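Local coordinates for protein proteolytically activated form of PPO4 Tyrosinase (Agaricus bisporus var. bisporus H97, PDB 4OUA) that is a copper-containing tyrosinase that probably hydroxylates monophenols to o-diphenols and oxidises these to o-quinones, the initial step of melanin synthesis, at residues Leu58-Trp63 with Pro73-Tyr78; Leu30-Leu35 with Val149-Tyr154; Asn284-Leu289 with Tyr349-Phe354; Ile205-Leu210 with His254-Arg259. All coordinates share one frame; numbering follows the deposited sequence.

Contact 1 of 4, residues Leu58-Trp63 with Pro73-Tyr78. With NA (sodium ion), chain E.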
loop_
_atom_site.group_PDB
_atom_site.type_symbol
_atom_site.label_atom_id
_atom_site.label_comp_id
_atom_site.label_asym_id
_atom_site.label_seq_id
_atom_site.Cartn_x
_atom_site.Cartn_y
_atom_site.Cartn_z
ATOM N N LEU A 58 -10.104 9.316 -6.893
ATOM C CA LEU A 58 -10.062 10.543 -7.680
ATOM C C LEU A 58 -8.625 10.929 -8.014
ATOM O O LEU A 58 -7.705 10.634 -7.249
ATOM C CB LEU A 58 -10.752 11.686 -6.934
ATOM C CG LEU A 58 -12.275 11.619 -6.820
ATOM C CD1 LEU A 58 -12.788 12.702 -5.885
ATOM C CD2 LEU A 58 -12.915 11.750 -8.192
ATOM N N PRO A 59 -8.426 11.589 -9.164
ATOM C CA PRO A 59 -9.503 11.914 -10.102
ATOM C C PRO A 59 -9.912 10.710 -10.943
ATOM O O PRO A 59 -9.171 9.732 -11.015
ATOM C CB PRO A 59 -8.882 13.003 -10.977
ATOM C CG PRO A 59 -7.430 12.668 -10.984
ATOM C CD PRO A 59 -7.127 12.121 -9.612
ATOM N N PHE A 60 -11.080 10.780 -11.571
ATOM C CA PHE A 60 -11.550 9.690 -12.413
ATOM C C PHE A 60 -10.992 9.814 -13.826
ATOM O O PHE A 60 -11.729 10.082 -14.773
ATOM C CB PHE A 60 -13.076 9.660 -12.448
ATOM C CG PHE A 60 -13.709 9.415 -11.106
ATOM C CD1 PHE A 60 -12.992 8.813 -10.086
ATOM C CD2 PHE A 60 -15.021 9.786 -10.867
ATOM C CE1 PHE A 60 -13.573 8.585 -8.854
ATOM C CE2 PHE A 60 -15.605 9.563 -9.637
ATOM C CZ PHE A 60 -14.880 8.962 -8.629
ATOM N N THR A 61 -9.684 9.619 -13.960
ATOM C CA THR A 61 -9.016 9.725 -15.254
ATOM C C THR A 61 -8.086 8.542 -15.497
ATOM O O THR A 61 -7.544 7.969 -14.552
ATOM C CB THR A 61 -8.201 11.030 -15.365
ATOM O OG1 THR A 61 -7.194 11.055 -14.346
ATOM C CG2 THR A 61 -9.108 12.244 -15.207
ATOM N N PRO A 62 -7.900 8.173 -16.773
ATOM C CA PRO A 62 -6.996 7.089 -17.175
ATOM C C PRO A 62 -5.551 7.382 -16.782
ATOM O O PRO A 62 -5.129 8.537 -16.829
ATOM C CB PRO A 62 -7.148 7.050 -18.701
ATOM C CG PRO A 62 -8.453 7.721 -18.978
ATOM C CD PRO A 62 -8.587 8.775 -17.927
ATOM N N TRP A 63 -4.803 6.350 -16.403
ATOM C CA TRP A 63 -3.419 6.533 -15.977
ATOM C C TRP A 63 -2.425 5.887 -16.940
ATOM O O TRP A 63 -2.447 4.672 -17.150
ATOM C CB TRP A 63 -3.216 5.971 -14.570
ATOM C CG TRP A 63 -1.817 6.132 -14.064
ATOM C CD1 TRP A 63 -1.295 7.223 -13.434
ATOM C CD2 TRP A 63 -0.759 5.171 -14.147
ATOM N NE1 TRP A 63 0.023 7.001 -13.117
ATOM C CE2 TRP A 63 0.377 5.748 -13.545
ATOM C CE3 TRP A 63 -0.660 3.877 -14.669
ATOM C CZ2 TRP A 63 1.595 5.078 -13.451
ATOM C CZ3 TRP A 63 0.549 3.213 -14.576
ATOM C CH2 TRP A 63 1.660 3.814 -13.971
ATOM N N PRO A 73 -14.617 1.682 -19.487
ATOM C CA PRO A 73 -15.973 1.139 -19.335
ATOM C C PRO A 73 -16.761 1.738 -18.173
ATOM O O PRO A 73 -17.936 1.411 -18.012
ATOM C CB PRO A 73 -15.724 -0.354 -19.095
ATOM C CG PRO A 73 -14.352 -0.417 -18.520
ATOM C CD PRO A 73 -13.585 0.668 -19.215
ATOM N N TYR A 74 -16.133 2.600 -17.379
ATOM C CA TYR A 74 -16.795 3.145 -16.199
ATOM C C TYR A 74 -15.991 4.286 -15.587
ATOM O O TYR A 74 -14.803 4.138 -15.307
ATOM C CB TYR A 74 -17.016 2.036 -15.167
ATOM C CG TYR A 74 -18.064 2.346 -14.125
ATOM C CD1 TYR A 74 -19.412 2.378 -14.458
ATOM C CD2 TYR A 74 -17.711 2.587 -12.803
ATOM C CE1 TYR A 74 -20.378 2.655 -13.507
ATOM C CE2 TYR A 74 -18.669 2.862 -11.845
ATOM C CZ TYR A 74 -20.001 2.894 -12.203
ATOM O OH TYR A 74 -20.961 3.167 -11.255
ATOM N N GLU A 75 -16.646 5.426 -15.383
ATOM C CA GLU A 75 -15.988 6.587 -14.798
ATOM C C GLU A 75 -15.976 6.494 -13.278
ATOM O O GLU A 75 -16.983 6.757 -12.618
ATOM C CB GLU A 75 -16.672 7.881 -15.239
ATOM C CG GLU A 75 -15.957 9.141 -14.773
ATOM C CD GLU A 75 -16.663 10.412 -15.205
ATOM O OE1 GLU A 75 -17.803 10.318 -15.707
ATOM O OE2 GLU A 75 -16.077 11.503 -15.044
ATOM N N SER A 76 -14.826 6.119 -12.731
ATOM C CA SER A 76 -14.659 5.964 -11.293
ATOM C C SER A 76 -13.196 5.677 -10.976
ATOM O O SER A 76 -12.329 5.832 -11.836
ATOM C CB SER A 76 -15.555 4.842 -10.763
ATOM O OG SER A 76 -15.401 4.679 -9.364
ATOM N N GLY A 77 -12.923 5.260 -9.745
ATOM C CA GLY A 77 -11.572 4.902 -9.354
ATOM C C GLY A 77 -11.112 3.635 -10.049
ATOM O O GLY A 77 -11.895 2.970 -10.727
ATOM N N TYR A 78 -9.836 3.304 -9.889
ATOM C CA TYR A 78 -9.290 2.077 -10.460
ATOM C C TYR A 78 -9.376 0.924 -9.469
ATOM O O TYR A 78 -9.562 -0.228 -9.864
ATOM C CB TYR A 78 -7.832 2.271 -10.884
ATOM C CG TYR A 78 -7.635 2.679 -12.325
ATOM C CD1 TYR A 78 -8.015 1.840 -13.363
ATOM C CD2 TYR A 78 -7.038 3.891 -12.646
ATOM C CE1 TYR A 78 -7.826 2.205 -14.683
ATOM C CE2 TYR A 78 -6.844 4.264 -13.962
ATOM C CZ TYR A 78 -7.238 3.418 -14.977
ATOM O OH TYR A 78 -7.046 3.787 -16.288
HETATM NA NA NA E . -8.128 7.961 -10.457
HETATM O O HOH W 1 -6.428 7.481 -12.051
HETATM O O HOH W 2 -9.264 6.621 -11.753
#
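The F60 ring is sandwiched between S76 and L58. S76 CA sits 3.5 Å from the ring centroid and only 13° off the ring normal, a CH-pi contact, while L58 CD2 lies over the centre of the opposite face. With CG anti to the carbonyl carbon (chi1 -62°), the F60 ring is laid against S76; F60 CB meets E75 CG at 3.7 Å. The second ring, Y78, is approached at its edge by W63 N, which gives a weak hydrogen bond to Y78 OH (3.4 Å). W63 CB also touches Y78 CE2 at 4.1 Å. The segments are further linked through a sodium ion and its waters. P59 O binds the ion at 2.1 Å. Two waters also bind it, one donating to T61 O and the other to S76 O. The peptide before P59 is cis, F60 centres an inverse gamma turn, and G54 and G57 contribute further oxygens. The arrangement is a sodium-binding loop between helices 49-54 and 86-109, placed beside the copper ligands H56 and H81 in the tyrosinase central domain.

Contact 2 of 4, residues Leu30-Leu35 with Val149-Tyr154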
loop_
_atom_site.group_PDB
_atom_site.type_symbol
_atom_site.label_atom_id
_atom_site.label_comp_id
_atom_site.label_asym_id
_atom_site.label_seq_id
_atom_site.Cartn_x
_atom_site.Cartn_y
_atom_site.Cartn_z
ATOM N N LEU A 30 16.898 7.605 1.871
ATOM C CA LEU A 30 16.487 7.489 0.477
ATOM C C LEU A 30 14.974 7.580 0.341
ATOM O O LEU A 30 14.461 8.120 -0.638
ATOM C CB LEU A 30 16.990 6.176 -0.128
ATOM C CG LEU A 30 18.483 6.104 -0.456
ATOM C CD1 LEU A 30 18.836 4.759 -1.075
ATOM C CD2 LEU A 30 18.881 7.245 -1.381
ATOM N N TYR A 31 14.265 7.055 1.333
ATOM C CA TYR A 31 12.808 7.053 1.316
ATOM C C TYR A 31 12.256 8.461 1.533
ATOM O O TYR A 31 11.321 8.881 0.854
ATOM C CB TYR A 31 12.262 6.093 2.376
ATOM C CG TYR A 31 10.783 5.812 2.240
ATOM C CD1 TYR A 31 10.315 4.896 1.307
ATOM C CD2 TYR A 31 9.854 6.463 3.042
ATOM C CE1 TYR A 31 8.964 4.635 1.176
ATOM C CE2 TYR A 31 8.500 6.209 2.919
ATOM C CZ TYR A 31 8.062 5.292 1.983
ATOM O OH TYR A 31 6.716 5.035 1.853
ATOM N N ILE A 32 12.844 9.187 2.480
ATOM C CA ILE A 32 12.423 10.552 2.776
ATOM C C ILE A 32 12.722 11.492 1.612
ATOM O O ILE A 32 11.948 12.406 1.322
ATOM C CB ILE A 32 13.110 11.092 4.043
ATOM C CG1 ILE A 32 12.797 10.200 5.247
ATOM C CG2 ILE A 32 12.682 12.527 4.311
ATOM C CD1 ILE A 32 11.327 10.126 5.590
ATOM N N ARG A 33 13.850 11.265 0.948
ATOM C CA ARG A 33 14.230 12.074 -0.203
ATOM C C ARG A 33 13.353 11.766 -1.414
ATOM O O ARG A 33 12.831 12.674 -2.059
ATOM C CB ARG A 33 15.702 11.853 -0.557
ATOM C CG ARG A 33 16.683 12.396 0.469
ATOM C CD ARG A 33 16.515 13.896 0.658
ATOM N NE ARG A 33 17.680 14.500 1.300
ATOM C CZ ARG A 33 17.763 15.782 1.648
ATOM N NH1 ARG A 33 16.745 16.602 1.423
ATOM N NH2 ARG A 33 18.864 16.243 2.225
ATOM N N ALA A 34 13.197 10.479 -1.715
ATOM C CA ALA A 34 12.457 10.053 -2.898
ATOM C C ALA A 34 10.971 10.354 -2.766
ATOM O O ALA A 34 10.313 10.714 -3.743
ATOM C CB ALA A 34 12.674 8.570 -3.152
ATOM N N LEU A 35 10.444 10.207 -1.555
ATOM C CA LEU A 35 9.033 10.474 -1.303
ATOM C C LEU A 35 8.726 11.962 -1.449
ATOM O O LEU A 35 7.692 12.344 -1.999
ATOM C CB LEU A 35 8.634 9.979 0.088
ATOM C CG LEU A 35 7.163 10.134 0.466
ATOM C CD1 LEU A 35 6.272 9.464 -0.566
ATOM C CD2 LEU A 35 6.915 9.557 1.846
ATOM N N VAL A 149 12.436 14.875 10.661
ATOM C CA VAL A 149 13.094 13.579 10.796
ATOM C C VAL A 149 14.577 13.655 10.451
ATOM O O VAL A 149 14.984 14.421 9.581
ATOM C CB VAL A 149 12.429 12.512 9.903
ATOM C CG1 VAL A 149 11.019 12.202 10.396
ATOM C CG2 VAL A 149 12.412 12.965 8.450
ATOM N N LYS A 150 15.377 12.846 11.139
ATOM C CA LYS A 150 16.818 12.813 10.920
ATOM C C LYS A 150 17.201 11.923 9.741
ATOM O O LYS A 150 16.862 10.738 9.704
ATOM C CB LYS A 150 17.542 12.328 12.178
ATOM C CG LYS A 150 17.379 13.221 13.395
ATOM C CD LYS A 150 18.126 12.637 14.586
ATOM C CE LYS A 150 17.968 13.495 15.829
ATOM N NZ LYS A 150 18.655 12.886 17.002
ATOM N N ILE A 151 17.916 12.498 8.780
ATOM C CA ILE A 151 18.460 11.725 7.673
ATOM C C ILE A 151 19.925 12.082 7.463
ATOM O O ILE A 151 20.464 12.960 8.138
ATOM C CB ILE A 151 17.680 11.963 6.365
ATOM C CG1 ILE A 151 17.791 13.425 5.934
ATOM C CG2 ILE A 151 16.225 11.562 6.531
ATOM C CD1 ILE A 151 17.087 13.727 4.630
ATOM N N THR A 152 20.572 11.388 6.533
ATOM C CA THR A 152 21.955 11.684 6.194
ATOM C C THR A 152 22.003 12.605 4.981
ATOM O O THR A 152 21.378 12.329 3.955
ATOM C CB THR A 152 22.759 10.404 5.906
ATOM O OG1 THR A 152 22.872 9.630 7.107
ATOM C CG2 THR A 152 24.150 10.749 5.402
ATOM N N ASN A 153 22.739 13.704 5.105
ATOM C CA ASN A 153 22.845 14.666 4.019
ATOM C C ASN A 153 23.747 14.148 2.903
ATOM O O ASN A 153 24.452 13.153 3.075
ATOM C CB ASN A 153 23.362 16.004 4.539
ATOM C CG ASN A 153 22.775 17.178 3.790
ATOM O OD1 ASN A 153 22.217 17.019 2.703
ATOM N ND2 ASN A 153 22.894 18.369 4.366
ATOM N N TYR A 154 23.726 14.831 1.761
ATOM C CA TYR A 154 24.455 14.372 0.582
ATOM C C TYR A 154 25.971 14.433 0.763
ATOM O O TYR A 154 26.722 13.958 -0.087
ATOM C CB TYR A 154 24.046 15.190 -0.643
ATOM C CG TYR A 154 22.573 15.100 -0.972
ATOM C CD1 TYR A 154 22.042 13.957 -1.557
ATOM C CD2 TYR A 154 21.716 16.158 -0.704
ATOM C CE1 TYR A 154 20.694 13.869 -1.861
ATOM C CE2 TYR A 154 20.369 16.080 -1.006
ATOM C CZ TYR A 154 19.863 14.933 -1.584
ATOM O OH TYR A 154 18.522 14.850 -1.886
#
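N153 OD1 faces R33 NH2 across the contact at 3.5 Å, near the guanidinium plane, and accepts a hydrogen bond from Y154 N at 2.8 Å. That bond comes in from the side of the carbonyl, with a C=O...N angle of 99°, and ties the amide oxygen to the backbone just beyond it. The R33 guanidinium is held between two groups. Y154 reaches it tip to tip, its ring plane 14° from the guanidinium plane, with Y154 CE2 above one face and 3.7 Å from R33 CZ. I151 CD1 lies against the opposite face, 3.5 Å from R33 NE, the two side chains crossing at about a right angle. A bend at chi2 (-60°) turns R33 CD toward Y154 OH, and the guanidinium beyond it enters the slot. An alanine in place of R33 would probably open a gap between the Y154 ring and the I151 methyl and leave the ring freer to turn. Apart from the arginine the contact is apolar: I32 CG1 meets I151 CG2 at 3.9 Å, and I32 CG2 meets V149 CG2 at 4.2 Å. V149 and I151 both turn toward the helix and K150 away from it, the alternation expected of a strand. P164 and I165 also touch I32. The axes of 30-35 and 149-152 pass 8.9 Å apart and nearly perpendicular, an antiparallel two-stranded sheet, 148-152 with 158-162, laid across helix 25-39.

Contact 3 of 4, residues Asn284-Leu289 with Tyr349-Phe354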
loop_
_atom_site.group_PDB
_atom_site.type_symbol
_atom_site.label_atom_id
_atom_site.label_comp_id
_atom_site.label_asym_id
_atom_site.label_seq_id
_atom_site.Cartn_x
_atom_site.Cartn_y
_atom_site.Cartn_z
ATOM N N ASN A 284 1.670 -4.033 3.911
ATOM C CA ASN A 284 1.432 -5.037 4.937
ATOM C C ASN A 284 0.229 -5.902 4.587
ATOM O O ASN A 284 0.188 -7.088 4.913
ATOM C CB ASN A 284 1.232 -4.371 6.299
ATOM C CG ASN A 284 1.064 -5.374 7.420
ATOM O OD1 ASN A 284 2.011 -6.070 7.790
ATOM N ND2 ASN A 284 -0.140 -5.445 7.976
ATOM N N VAL A 285 -0.753 -5.296 3.926
ATOM C CA VAL A 285 -1.901 -6.037 3.423
ATOM C C VAL A 285 -1.429 -7.074 2.414
ATOM O O VAL A 285 -1.970 -8.176 2.336
ATOM C CB VAL A 285 -2.938 -5.111 2.764
ATOM C CG1 VAL A 285 -3.977 -5.926 2.004
ATOM C CG2 VAL A 285 -3.596 -4.225 3.811
ATOM N N ASP A 286 -0.405 -6.710 1.650
ATOM C CA ASP A 286 0.170 -7.615 0.667
ATOM C C ASP A 286 0.974 -8.710 1.357
ATOM O O ASP A 286 1.053 -9.835 0.864
ATOM C CB ASP A 286 1.053 -6.849 -0.317
ATOM C CG ASP A 286 1.513 -7.707 -1.475
ATOM O OD1 ASP A 286 0.773 -7.798 -2.476
ATOM O OD2 ASP A 286 2.613 -8.291 -1.385
ATOM N N ARG A 287 1.564 -8.376 2.501
ATOM C CA ARG A 287 2.329 -9.346 3.274
ATOM C C ARG A 287 1.405 -10.415 3.840
ATOM O O ARG A 287 1.781 -11.581 3.954
ATOM C CB ARG A 287 3.099 -8.663 4.404
ATOM C CG ARG A 287 4.058 -9.588 5.138
ATOM C CD ARG A 287 4.844 -8.845 6.202
ATOM N NE ARG A 287 4.025 -8.547 7.371
ATOM C CZ ARG A 287 4.070 -9.234 8.507
ATOM N NH1 ARG A 287 4.903 -10.256 8.633
ATOM N NH2 ARG A 287 3.287 -8.894 9.520
ATOM N N HIS A 288 0.194 -10.002 4.200
ATOM C CA HIS A 288 -0.822 -10.926 4.681
ATOM C C HIS A 288 -1.156 -11.940 3.595
ATOM O O HIS A 288 -1.295 -13.134 3.862
ATOM C CB HIS A 288 -2.082 -10.170 5.111
ATOM C CG HIS A 288 -1.915 -9.386 6.375
ATOM N ND1 HIS A 288 -2.851 -8.476 6.816
ATOM C CD2 HIS A 288 -0.924 -9.383 7.299
ATOM C CE1 HIS A 288 -2.444 -7.944 7.955
ATOM N NE2 HIS A 288 -1.277 -8.476 8.269
ATOM N N LEU A 289 -1.275 -11.449 2.366
ATOM C CA LEU A 289 -1.550 -12.306 1.223
ATOM C C LEU A 289 -0.432 -13.325 1.030
ATOM O O LEU A 289 -0.691 -14.491 0.739
ATOM C CB LEU A 289 -1.731 -11.466 -0.041
ATOM C CG LEU A 289 -2.128 -12.222 -1.308
ATOM C CD1 LEU A 289 -3.421 -12.984 -1.085
ATOM C CD2 LEU A 289 -2.263 -11.259 -2.473
ATOM N N TYR A 349 10.390 -8.605 -5.218
ATOM C CA TYR A 349 10.241 -8.330 -3.795
ATOM C C TYR A 349 9.806 -9.565 -3.015
ATOM O O TYR A 349 9.441 -10.587 -3.593
ATOM C CB TYR A 349 9.247 -7.185 -3.570
ATOM C CG TYR A 349 7.788 -7.569 -3.695
ATOM C CD1 TYR A 349 7.052 -7.939 -2.578
ATOM C CD2 TYR A 349 7.145 -7.543 -4.924
ATOM C CE1 TYR A 349 5.718 -8.284 -2.682
ATOM C CE2 TYR A 349 5.811 -7.885 -5.039
ATOM C CZ TYR A 349 5.103 -8.254 -3.914
ATOM O OH TYR A 349 3.774 -8.596 -4.022
ATOM N N SER A 350 9.860 -9.453 -1.693
ATOM C CA SER A 350 9.466 -10.532 -0.799
ATOM C C SER A 350 9.431 -10.014 0.632
ATOM O O SER A 350 9.679 -8.833 0.876
ATOM C CB SER A 350 10.424 -11.718 -0.918
ATOM O OG SER A 350 10.065 -12.754 -0.018
ATOM N N TYR A 351 9.128 -10.896 1.580
ATOM C CA TYR A 351 9.035 -10.489 2.977
ATOM C C TYR A 351 9.970 -11.310 3.852
ATOM O O TYR A 351 10.199 -12.491 3.590
ATOM C CB TYR A 351 7.591 -10.605 3.468
ATOM C CG TYR A 351 6.630 -9.762 2.664
ATOM C CD1 TYR A 351 6.413 -8.428 2.981
ATOM C CD2 TYR A 351 5.955 -10.292 1.573
ATOM C CE1 TYR A 351 5.544 -7.649 2.242
ATOM C CE2 TYR A 351 5.083 -9.521 0.827
ATOM C CZ TYR A 351 4.882 -8.200 1.167
ATOM O OH TYR A 351 4.015 -7.426 0.429
ATOM N N PRO A 352 10.518 -10.677 4.898
ATOM C CA PRO A 352 11.501 -11.285 5.800
ATOM C C PRO A 352 10.937 -12.455 6.605
ATOM O O PRO A 352 11.701 -13.174 7.252
ATOM C CB PRO A 352 11.893 -10.126 6.724
ATOM C CG PRO A 352 10.746 -9.186 6.665
ATOM C CD PRO A 352 10.207 -9.288 5.274
ATOM N N ASP A 353 9.621 -12.640 6.560
ATOM C CA ASP A 353 8.973 -13.741 7.263
ATOM C C ASP A 353 9.392 -15.092 6.695
ATOM O O ASP A 353 9.251 -16.121 7.355
ATOM C CB ASP A 353 7.450 -13.600 7.190
ATOM C CG ASP A 353 6.968 -12.231 7.631
ATOM O OD1 ASP A 353 6.927 -11.314 6.783
ATOM O OD2 ASP A 353 6.632 -12.072 8.823
ATOM N N PHE A 354 9.916 -15.084 5.473
ATOM C CA PHE A 354 10.246 -16.317 4.768
ATOM C C PHE A 354 11.745 -16.591 4.692
ATOM O O PHE A 354 12.166 -17.567 4.071
ATOM C CB PHE A 354 9.672 -16.280 3.350
ATOM C CG PHE A 354 8.186 -16.081 3.300
ATOM C CD1 PHE A 354 7.325 -17.148 3.488
ATOM C CD2 PHE A 354 7.650 -14.829 3.056
ATOM C CE1 PHE A 354 5.956 -16.970 3.439
ATOM C CE2 PHE A 354 6.281 -14.643 3.005
ATOM C CZ PHE A 354 5.433 -15.715 3.197
#
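D286 OD2 accepts hydrogen bonds from two phenols, Y349 OH at 2.9 Å and Y351 OH, whose apparent separation is too short to be trusted at this resolution. Y349 meets the carboxylate tip to tip on its syn side, whereas Y351 crosses D286 at about a right angle. R287 covers one face of the Y351 ring: its CB is 3.7 Å from the centroid and 21° off the normal, a CH-pi contact. The R287 chain then bends at chi3 (75°), and R287 NH1 forms a salt bridge with D353, donating to D353 OD1 at 2.9 Å (N-H...O 163°). In the next shell N284 OD1, in the guanidinium plane, accepts a hydrogen bond from R287 NE at 3.2 Å and helps fix its rotation. Farther out, D286 OD1 pairs with R91, R287 NH2 with D132, and D353 OD2 with H372, while R15 makes a cation-pi contact with Y349. These buried charges join helix 277-295, which carries the copper ligand H282, to the Y-X-Y tyrosine motif that characteristically closes the tyrosinase catalytic domain.

Contact 4 of 4, residues Ile205-Leu210 with His254-Arg259. With CU1 (copper (I) ion), chain D.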
loop_
_atom_site.group_PDB
_atom_site.type_symbol
_atom_site.label_atom_id
_atom_site.label_comp_id
_atom_site.label_asym_id
_atom_site.label_seq_id
_atom_site.Cartn_x
_atom_site.Cartn_y
_atom_site.Cartn_z
ATOM N N ILE A 205 -3.243 8.440 18.290
ATOM C CA ILE A 205 -2.365 7.547 19.035
ATOM C C ILE A 205 -3.146 6.822 20.122
ATOM O O ILE A 205 -2.896 5.651 20.402
ATOM C CB ILE A 205 -1.186 8.304 19.678
ATOM C CG1 ILE A 205 -0.484 9.189 18.644
ATOM C CG2 ILE A 205 -0.202 7.325 20.301
ATOM C CD1 ILE A 205 0.200 8.418 17.542
ATOM N N GLY A 206 -4.097 7.524 20.730
ATOM C CA GLY A 206 -4.939 6.937 21.756
ATOM C C GLY A 206 -5.880 5.891 21.190
ATOM O O GLY A 206 -6.096 4.841 21.797
ATOM N N LYS A 207 -6.439 6.181 20.019
ATOM C CA LYS A 207 -7.365 5.270 19.357
ATOM C C LYS A 207 -6.680 3.960 18.978
ATOM O O LYS A 207 -7.215 2.877 19.211
ATOM C CB LYS A 207 -7.959 5.929 18.110
ATOM C CG LYS A 207 -9.041 5.109 17.431
ATOM C CD LYS A 207 -9.323 5.621 16.027
ATOM C CE LYS A 207 -9.711 7.089 16.034
ATOM N NZ LYS A 207 -9.981 7.593 14.659
ATOM N N LEU A 208 -5.491 4.073 18.394
ATOM C CA LEU A 208 -4.724 2.908 17.969
ATOM C C LEU A 208 -4.343 2.027 19.152
ATOM O O LEU A 208 -4.433 0.800 19.080
ATOM C CB LEU A 208 -3.466 3.344 17.216
ATOM C CG LEU A 208 -3.607 3.542 15.704
ATOM C CD1 LEU A 208 -4.957 4.149 15.348
ATOM C CD2 LEU A 208 -2.464 4.390 15.164
ATOM N N ASP A 209 -3.921 2.660 20.241
ATOM C CA ASP A 209 -3.495 1.936 21.431
ATOM C C ASP A 209 -4.622 1.059 21.976
ATOM O O ASP A 209 -4.387 -0.066 22.418
ATOM C CB ASP A 209 -3.015 2.915 22.504
ATOM C CG ASP A 209 -2.215 2.235 23.594
ATOM O OD1 ASP A 209 -1.537 1.231 23.293
ATOM O OD2 ASP A 209 -2.260 2.704 24.751
ATOM N N LEU A 210 -5.847 1.574 21.926
ATOM C CA LEU A 210 -7.013 0.847 22.427
ATOM C C LEU A 210 -7.467 -0.247 21.463
ATOM O O LEU A 210 -7.905 -1.315 21.888
ATOM C CB LEU A 210 -8.170 1.812 22.695
ATOM C CG LEU A 210 -8.027 2.736 23.903
ATOM C CD1 LEU A 210 -9.260 3.614 24.051
ATOM C CD2 LEU A 210 -7.787 1.926 25.167
ATOM N N HIS A 254 -8.173 1.848 7.711
ATOM C CA HIS A 254 -8.574 3.084 7.045
ATOM C C HIS A 254 -9.470 3.907 7.960
ATOM O O HIS A 254 -9.403 5.135 7.972
ATOM C CB HIS A 254 -9.289 2.787 5.724
ATOM C CG HIS A 254 -8.364 2.409 4.608
ATOM N ND1 HIS A 254 -7.530 3.317 3.993
ATOM C CD2 HIS A 254 -8.145 1.221 3.996
ATOM C CE1 HIS A 254 -6.834 2.704 3.051
ATOM N NE2 HIS A 254 -7.185 1.431 3.034
ATOM N N GLY A 255 -10.321 3.229 8.726
ATOM C CA GLY A 255 -11.211 3.886 9.664
ATOM C C GLY A 255 -10.473 4.505 10.834
ATOM O O GLY A 255 -10.748 5.639 11.218
ATOM N N PHE A 256 -9.535 3.754 11.402
ATOM C CA PHE A 256 -8.764 4.223 12.549
ATOM C C PHE A 256 -8.021 5.515 12.238
ATOM O O PHE A 256 -7.973 6.428 13.060
ATOM C CB PHE A 256 -7.764 3.155 13.002
ATOM C CG PHE A 256 -8.402 1.915 13.559
ATOM C CD1 PHE A 256 -9.732 1.915 13.948
ATOM C CD2 PHE A 256 -7.669 0.748 13.700
ATOM C CE1 PHE A 256 -10.316 0.775 14.462
ATOM C CE2 PHE A 256 -8.248 -0.393 14.213
ATOM C CZ PHE A 256 -9.573 -0.380 14.594
ATOM N N VAL A 257 -7.445 5.586 11.044
ATOM C CA VAL A 257 -6.590 6.705 10.667
ATOM C C VAL A 257 -7.376 7.900 10.140
ATOM O O VAL A 257 -7.081 9.047 10.481
ATOM C CB VAL A 257 -5.563 6.280 9.599
ATOM C CG1 VAL A 257 -4.766 7.483 9.123
ATOM C CG2 VAL A 257 -4.642 5.202 10.146
ATOM N N GLY A 258 -8.377 7.632 9.309
ATOM C CA GLY A 258 -9.103 8.691 8.631
ATOM C C GLY A 258 -10.327 9.213 9.358
ATOM O O GLY A 258 -10.663 10.392 9.245
ATOM N N ARG A 259 -10.994 8.342 10.106
ATOM C CA ARG A 259 -12.259 8.695 10.742
ATOM C C ARG A 259 -12.071 9.274 12.144
ATOM O O ARG A 259 -11.761 8.550 13.090
ATOM C CB ARG A 259 -13.174 7.469 10.804
ATOM C CG ARG A 259 -14.605 7.761 11.227
ATOM C CD ARG A 259 -15.317 8.636 10.208
ATOM N NE ARG A 259 -16.765 8.629 10.403
ATOM C CZ ARG A 259 -17.413 9.438 11.236
ATOM N NH1 ARG A 259 -16.744 10.326 11.959
ATOM N NH2 ARG A 259 -18.731 9.356 11.346
HETATM CU CU CU1 D . -7.154 0.295 1.397
HETATM O O HOH W 3 -8.557 0.589 -0.363
#
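K207 and L208 of one helix meet F256 and R259 at the end of another, a near-antiparallel pair in the tyrosinase di-copper domain: the axes of 205-210 and 254-258 lie 9.8 Å apart with directions 154° from each other. The close part is small. L208 CD1 rests on F256 CB at 3.8 Å, the side chains crossing obliquely, and K207 CD passes 3.4 Å from F256 O. The lysine chain then bends at chi3 (-57°), and K207 NZ donates to F256 O at 2.8 Å and to R259 O at 2.6 Å. Both bonds arrive tilted by about 30° from the carbonyl planes; N192 OD1 is a third acceptor. The positive charge thus lies at the C-terminal end of helix 246-258, where it would probably be stabilised by the helix dipole. An alanine in place of K207 would probably leave the carbonyls of F256 and R259 without their shared ammonium donor. The other side is looser: R259 is exposed, and the far end of its side chain turns from 205-210. At the start of 254-258, H254 makes no contact with 205-210 and joins H250 and H282 in binding copper, H254 NE2 lying 2.0 Å from the metal.

Burial separates the four contacts: contact 3 is wholly buried, contacts 1 and 2 are partly so, and contact 4 lies at the surface. Chemistry follows place. Ionic pairs and phenol-carboxylate bonds occupy the interior of contact 3, whereas contact 4 sets one lysine charge against backbone carbonyls. Contact 2 mixes aliphatic side chains with a sandwiched guanidinium, and contact 1 joins two parts of one loop through a sodium ion and waters. Contacts 3 and 4 use the successive helices 277-295 and 246-258, both bearing ligands of the same copper, and their nearest atoms are about 7 Å apart. Contact 1 neighbours ligands of the other copper; contact 2 is remote from both.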